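Local coordinates for avidin-related protein 4/5 (Gallus gallus, PDB 1Y55) that binds biotin with high affinity as a thermostable, four-subunit relative of avidin, at residues Thr32-Val37 with Ile44-Leu49. The protein carries 1 engineered substitution. Numbering follows the deposited sequence.
Sequences TYLTAV and ITLSPL. With BTN (biotin), chain C.
The phenol ring of Y33 lies with biotin's ureido oxygen at its edge, in the ring plane, and L49 CD2 also at the edge, near that plane, while the rings of F77, inclined at about 30°, and W68, roughly perpendicular, meet it within the avidin-type β-barrel. With CG anti to the backbone N (chi1 -159°), the ring is carried away from 44-49, and its OH donates to biotin O3 at 2.7 Å. S16 and N12 also hydrogen-bond to biotin, which probably helps polarise the ureido group.

Behind this ring, neighbouring antiparallel strands illustrate how a barrel wall presents a pocket residue. Y33 and S47 form a hydrogen-bonded pair: Y33 N reaches S47 O at 2.8 Å, nearly along the C=O axis, and S47 N returns to Y33 O at 3.0 Å from above the carbonyl plane. Past L34 and L46 the chains part, and one water bridges them, donating to Y33 O and T45 O and accepting from T35 N. On T32's side of the sheet, opposite to Y33's, L46 reaches over from the loop and lays CD1 obliquely against T32 CB (3.7 Å). I44 points toward 32-37, its CG2 and CD1 both touching T35 O (3.6 Å), and its side chain crosses that of T35 at about a right angle.

T35 OG1, anti to its backbone N, accepts an almost straight bond from biotin N2 (2.9 Å, 174°) and donates its own proton to an in-plane lone pair of V37 O at 2.6 Å.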
ATOM      1  N   THR A  32       5.070 -21.005  11.369  1.00  9.27           N
ATOM      2  CA  THR A  32       5.733 -21.242  10.090  1.00  9.44           C
ATOM      3  C   THR A  32       4.783 -20.901   8.952  1.00  8.93           C
ATOM      4  O   THR A  32       3.562 -20.913   9.103  1.00  9.69           O
ATOM      5  CB  THR A  32       6.208 -22.685   9.944  1.00 10.59           C
ATOM      6  OG1 THR A  32       5.062 -23.547   9.961  1.00 12.57           O
ATOM      7  CG2 THR A  32       7.131 -23.112  11.082  1.00 11.92           C
ATOM      8  N   TYR A  33       5.385 -20.603   7.811  1.00  8.27           N
ATOM      9  CA  TYR A  33       4.660 -20.164   6.634  1.00  7.94           C
ATOM     10  C   TYR A  33       5.234 -20.905   5.430  1.00  7.79           C
ATOM     11  O   TYR A  33       6.441 -20.833   5.197  1.00  8.20           O
ATOM     12  CB  TYR A  33       4.812 -18.647   6.453  1.00  7.98           C
ATOM     13  CG  TYR A  33       3.739 -18.004   5.611  1.00  7.62           C
ATOM     14  CD1 TYR A  33       3.740 -18.115   4.223  1.00  7.82           C
ATOM     15  CD2 TYR A  33       2.716 -17.275   6.196  1.00  7.49           C
ATOM     16  CE1 TYR A  33       2.749 -17.516   3.446  1.00  7.29           C
ATOM     17  CE2 TYR A  33       1.733 -16.678   5.429  1.00  7.53           C
ATOM     18  CZ  TYR A  33       1.745 -16.804   4.060  1.00  7.06           C
ATOM     19  OH  TYR A  33       0.735 -16.201   3.350  1.00  7.45           O
ATOM     20  N   LEU A  34       4.371 -21.600   4.687  1.00  7.52           N
ATOM     21  CA  LEU A  34       4.748 -22.276   3.447  1.00  7.91           C
ATOM     22  C   LEU A  34       4.019 -21.550   2.314  1.00  7.12           C
ATOM     23  O   LEU A  34       2.819 -21.729   2.109  1.00  7.39           O
ATOM     24  CB  LEU A  34       4.387 -23.762   3.484  1.00  8.35           C
ATOM     25  CG  LEU A  34       4.893 -24.560   2.293  1.00  8.98           C
ATOM     26  CD1 LEU A  34       6.406 -24.533   2.188  1.00 10.66           C
ATOM     27  CD2 LEU A  34       4.397 -25.991   2.376  1.00 10.36           C
ATOM     28  N   THR A  35       4.736 -20.664   1.635  1.00  7.13           N
ATOM     29  CA  THR A  35       4.127 -19.928   0.547  1.00  7.03           C
ATOM     30  C   THR A  35       3.937 -20.814  -0.678  1.00  7.02           C
ATOM     31  O   THR A  35       4.795 -21.636  -1.000  1.00  7.67           O
ATOM     32  CB  THR A  35       4.912 -18.663   0.196  1.00  7.31           C
ATOM     33  OG1 THR A  35       4.195 -17.970  -0.842  1.00  7.08           O
ATOM     34  CG2 THR A  35       6.345 -18.943  -0.280  1.00  7.75           C
ATOM     35  N   ALA A  36       2.803 -20.641  -1.359  1.00  7.07           N
ATOM     36  CA  ALA A  36       2.555 -21.359  -2.600  1.00  7.48           C
ATOM     37  C   ALA A  36       3.300 -20.739  -3.780  1.00  7.74           C
ATOM     38  O   ALA A  36       3.517 -21.416  -4.794  1.00  9.18           O
ATOM     39  CB  ALA A  36       1.073 -21.387  -2.898  1.00  8.51           C
ATOM     40  N   VAL A  37       3.637 -19.450  -3.664  1.00  7.75           N
ATOM     41  CA  VAL A  37       4.208 -18.654  -4.747  1.00  8.06           C
ATOM     42  C   VAL A  37       5.442 -17.910  -4.250  1.00  7.87           C
ATOM     43  O   VAL A  37       5.579 -17.586  -3.065  1.00  8.03           O
ATOM     44  CB  VAL A  37       3.188 -17.642  -5.335  1.00  8.17           C
ATOM     45  CG1 VAL A  37       2.036 -18.382  -6.012  1.00  9.71           C
ATOM     46  CG2 VAL A  37       2.665 -16.681  -4.265  1.00  8.44           C
ATOM     47  N   ILE A  44      11.489 -22.361  -2.803  1.00 10.09           N
ATOM     48  CA  ILE A  44      10.669 -22.186  -1.601  1.00  9.34           C
ATOM     49  C   ILE A  44      10.996 -23.231  -0.542  1.00  9.47           C
ATOM     50  O   ILE A  44      11.073 -24.432  -0.832  1.00 10.29           O
ATOM     51  CB  ILE A  44       9.177 -22.263  -1.939  1.00  8.90           C
ATOM     52  CG1 ILE A  44       8.742 -21.036  -2.746  1.00  8.70           C
ATOM     53  CG2 ILE A  44       8.334 -22.376  -0.663  1.00  9.22           C
ATOM     54  CD1 ILE A  44       7.432 -21.208  -3.441  1.00  8.67           C
ATOM     55  N   THR A  45      11.181 -22.750   0.682  1.00  9.59           N
ATOM     56  CA  THR A  45      11.280 -23.588   1.869  1.00 10.17           C
ATOM     57  C   THR A  45      10.409 -23.001   2.968  1.00  9.28           C
ATOM     58  O   THR A  45      10.106 -21.798   2.976  1.00  9.70           O
ATOM     59  CB  THR A  45      12.718 -23.706   2.384  1.00 10.67           C
ATOM     60  OG1 THR A  45      13.202 -22.392   2.724  1.00 11.50           O
ATOM     61  CG2 THR A  45      13.632 -24.310   1.320  1.00 11.92           C
ATOM     62  N   LEU A  46      10.005 -23.852   3.898  1.00  9.91           N
ATOM     63  CA  LEU A  46       9.252 -23.444   5.070  1.00  9.77           C
ATOM     64  C   LEU A  46       9.991 -22.329   5.792  1.00  9.62           C
ATOM     65  O   LEU A  46      11.204 -22.429   6.003  1.00 10.92           O
ATOM     66  CB  LEU A  46       9.078 -24.641   5.998  1.00 10.38           C
ATOM     67  CG  LEU A  46       8.076 -24.454   7.146  1.00 10.68           C
ATOM     68  CD1 LEU A  46       6.653 -24.286   6.604  1.00 11.02           C
ATOM     69  CD2 LEU A  46       8.159 -25.618   8.109  1.00 12.06           C
ATOM     70  N   SER A  47       9.275 -21.283   6.190  1.00  8.73           N
ATOM     71  CA  SER A  47       9.899 -20.090   6.751  1.00  8.63           C
ATOM     72  C   SER A  47       9.219 -19.686   8.051  1.00  8.69           C
ATOM     73  O   SER A  47       8.012 -19.852   8.221  1.00  9.42           O
ATOM     74  CB  SER A  47       9.831 -18.960   5.738  1.00  9.12           C
ATOM     75  OG  SER A  47      10.619 -19.270   4.592  1.00  9.50           O
ATOM     76  N   PRO A  48       9.986 -19.139   8.986  1.00  8.73           N
ATOM     77  CA  PRO A  48       9.428 -18.743  10.286  1.00  8.85           C
ATOM     78  C   PRO A  48       8.695 -17.413  10.251  1.00  8.35           C
ATOM     79  O   PRO A  48       9.031 -16.518   9.478  1.00  8.68           O
ATOM     80  CB  PRO A  48      10.671 -18.653  11.167  1.00  9.83           C
ATOM     81  CG  PRO A  48      11.731 -18.196  10.225  1.00 10.28           C
ATOM     82  CD  PRO A  48      11.445 -18.923   8.940  1.00  9.39           C
ATOM     83  N   LEU A  49       7.719 -17.305  11.150  1.00  8.69           N
ATOM     84  CA  LEU A  49       6.999 -16.057  11.377  1.00  8.59           C
ATOM     85  C   LEU A  49       6.938 -15.748  12.869  1.00  8.31           C
ATOM     86  O   LEU A  49       7.021 -16.638  13.721  1.00  8.78           O
ATOM     87  CB  LEU A  49       5.590 -16.081  10.759  1.00  9.18           C
ATOM     88  CG  LEU A  49       4.553 -17.009  11.402  1.00  9.44           C
ATOM     89  CD1 LEU A  49       3.793 -16.335  12.546  1.00 10.05           C
ATOM     90  CD2 LEU A  49       3.568 -17.523  10.372  1.00 10.35           C
TER
HETATM   91  C11 BTN C 801      10.069 -14.441  -2.030  1.00 11.83           C
HETATM   92  O11 BTN C 801       9.380 -14.441  -3.210  1.00 11.81           O
HETATM   93  O12 BTN C 801      11.341 -14.205  -1.992  1.00 15.93           O
HETATM   94  C10 BTN C 801       9.403 -14.713  -0.754  1.00  9.87           C
HETATM   95  C9  BTN C 801       8.005 -15.274  -0.863  1.00  8.45           C
HETATM   96  C8  BTN C 801       6.947 -14.178  -0.954  1.00  7.82           C
HETATM   97  C7  BTN C 801       5.537 -14.774  -1.043  1.00  7.17           C
HETATM   98  C2  BTN C 801       4.412 -13.707  -0.950  1.00  7.07           C
HETATM   99  S1  BTN C 801       4.209 -12.962   0.643  1.00  6.92           S
HETATM  100  C6  BTN C 801       2.708 -12.171   0.033  1.00  7.08           C
HETATM  101  C5  BTN C 801       1.992 -13.242  -0.788  1.00  6.73           C
HETATM  102  N1  BTN C 801       1.134 -14.098   0.011  1.00  7.09           N
HETATM  103  C3  BTN C 801       1.575 -15.345   0.003  1.00  6.56           C
HETATM  104  O3  BTN C 801       0.979 -16.326   0.659  1.00  6.97           O
HETATM  105  N2  BTN C 801       2.661 -15.483  -0.730  1.00  6.60           N
HETATM  106  C4  BTN C 801       3.028 -14.224  -1.360  1.00  6.73           C
HETATM  107  O   HOH W   1       7.563 -20.560   2.630  1.00  8.36           O